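Local coordinates for mandalate racemase/muconate lactonizing enzyme (Unidentified, PDB 4E4U), which probably catalyses a metal-assisted reaction on a carboxylate substrate, as a member of the mandelate racemase/muconate lactonizing enzyme family of the enolase superfamily, at the interface of chains A and B. Sequence-based numbering; all coordinates share one arbitrary frame. Chains: chain A/B, Mandalate racemase/muconate lactonizing enzyme.

The interface of chains A and B. Residues chain A 78, 82-85; chain B 88, 238-239, 260-261.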
# COMPACT_ATOMS: atom_id res chain seq x y z
N TYR A 78 26.96 20.06 4.25
CA TYR A 78 25.63 19.67 3.78
C TYR A 78 24.64 20.82 3.82
O TYR A 78 23.71 20.88 3.02
CB TYR A 78 25.14 18.49 4.64
CG TYR A 78 23.81 17.90 4.25
CD1 TYR A 78 23.66 17.18 3.07
CD2 TYR A 78 22.70 18.03 5.08
CE1 TYR A 78 22.46 16.61 2.73
CE2 TYR A 78 21.48 17.47 4.74
CZ TYR A 78 21.36 16.77 3.56
OH TYR A 78 20.16 16.19 3.19
N PHE A 82 22.32 27.65 2.96
CA PHE A 82 20.90 27.33 3.12
C PHE A 82 20.49 26.30 2.06
O PHE A 82 19.62 26.52 1.23
CB PHE A 82 20.01 28.58 3.09
CG PHE A 82 18.57 28.31 3.44
CD1 PHE A 82 18.25 27.64 4.61
CD2 PHE A 82 17.54 28.73 2.61
CE1 PHE A 82 16.92 27.38 4.95
CE2 PHE A 82 16.21 28.47 2.93
CZ PHE A 82 15.90 27.80 4.10
N THR A 83 21.16 25.16 2.12
CA THR A 83 20.84 24.04 1.25
C THR A 83 20.26 22.91 2.11
O THR A 83 19.04 22.80 2.25
CB THR A 83 22.06 23.63 0.38
OG1 THR A 83 23.20 23.40 1.21
CG2 THR A 83 22.37 24.73 -0.65
N GLN A 84 21.13 22.11 2.73
CA GLN A 84 20.67 21.05 3.63
C GLN A 84 19.83 20.00 2.89
O GLN A 84 18.89 19.41 3.43
CB GLN A 84 19.94 21.61 4.86
CG GLN A 84 20.04 20.70 6.07
CD GLN A 84 19.62 21.40 7.34
OE1 GLN A 84 18.43 21.61 7.60
NE2 GLN A 84 20.60 21.79 8.15
N ARG A 85 20.19 19.82 1.62
CA ARG A 85 19.85 18.63 0.84
C ARG A 85 21.09 18.37 -0.00
O ARG A 85 21.94 19.25 -0.12
CB ARG A 85 18.56 18.80 0.00
CG ARG A 85 18.33 20.18 -0.63
CD ARG A 85 19.35 20.59 -1.72
NE ARG A 85 19.63 19.51 -2.66
CZ ARG A 85 18.82 19.10 -3.64
NH1 ARG A 85 17.67 19.72 -3.86
NH2 ARG A 85 19.18 18.08 -4.41
N LEU B 88 22.96 20.33 -7.51
CA LEU B 88 22.25 21.56 -7.15
C LEU B 88 22.89 22.83 -7.74
O LEU B 88 22.20 23.70 -8.26
CB LEU B 88 22.15 21.67 -5.63
CG LEU B 88 21.33 22.83 -5.08
CD1 LEU B 88 19.85 22.68 -5.42
CD2 LEU B 88 21.52 22.92 -3.58
N PRO B 238 14.69 19.94 3.50
CA PRO B 238 14.43 19.31 2.20
C PRO B 238 15.17 17.98 2.08
O PRO B 238 16.09 17.70 2.86
CB PRO B 238 15.02 20.32 1.20
CG PRO B 238 16.10 21.03 1.98
CD PRO B 238 15.56 21.13 3.38
N GLY B 239 14.77 17.16 1.11
CA GLY B 239 15.49 15.93 0.83
C GLY B 239 14.90 14.67 1.42
O GLY B 239 15.49 13.60 1.30
N ARG B 260 14.31 24.91 -2.20
CA ARG B 260 15.59 24.21 -2.14
C ARG B 260 15.59 22.92 -2.94
O ARG B 260 16.52 22.12 -2.81
CB ARG B 260 15.99 23.96 -0.69
CG ARG B 260 16.36 25.23 0.04
CD ARG B 260 16.84 24.95 1.43
NE ARG B 260 15.74 24.83 2.38
CZ ARG B 260 15.90 24.48 3.65
NH1 ARG B 260 17.10 24.10 4.09
NH2 ARG B 260 14.86 24.48 4.46
N LEU B 261 14.57 22.72 -3.77
CA LEU B 261 14.49 21.55 -4.65
C LEU B 261 14.84 21.96 -6.07
O LEU B 261 14.77 23.14 -6.43
CB LEU B 261 13.10 20.93 -4.60
CG LEU B 261 12.60 20.57 -3.19
CD1 LEU B 261 11.27 19.82 -3.30
CD2 LEU B 261 13.61 19.76 -2.40
O HOH W 1 18.15 17.13 4.86
O HOH W 2 16.42 23.21 6.82
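The N-terminal-domain loop A:Phe82 to A:Arg85, with positive phi at A:Phe82 and A:Gln84, runs against B:Leu88 at the start of helix 88-109 and against B:Pro238 and B:Arg260, in loops after strands 231-233 and 255-257 of the enolase-type barrel. A:Phe82, its CG anti to the backbone N (chi1 -172°), lays its ring over the guanidinium of B:Arg260, the planes 20° apart, with A:Phe82 CE1 3.3 Å from the guanidinium carbon B:Arg260 CZ. B:Pro238 CD covers the opposite face, so the guanidinium is sandwiched between the partner's ring and its own chain's proline. B:Arg260 NH1 donates a hydrogen bond to A:Thr83 O at 3.0 Å, from above the carbonyl plane. Water 2 sits at the guanidinium edge, held by NH1 and NH2, and reaches the amide oxygen A:Gln84 OE1 at 2.7 Å.

The return grip comes from A:Arg85, whose chain bends at chi2 and chi3 and crosses B:Pro238 at about a right angle, A:Arg85 CG 3.5 Å from B:Pro238 CG. A:Arg85 NH1 then donates a hydrogen bond to B:Arg260 O at 2.9 Å, in the carbonyl plane, on a lone pair. B:Leu88 supports this arm: CD1 lies over a guanidinium face, while B:Leu88 CD2 meets A:Thr83 CG2 at 3.6 Å. Water 1 joins A:Tyr78 OH to A:Gln84 O and B:Pro238 O. Repeated by the two-fold, this clasp would help hold the subunits together, if the deposited octamer is biological, and probably braces loops near the active-site end of the barrel.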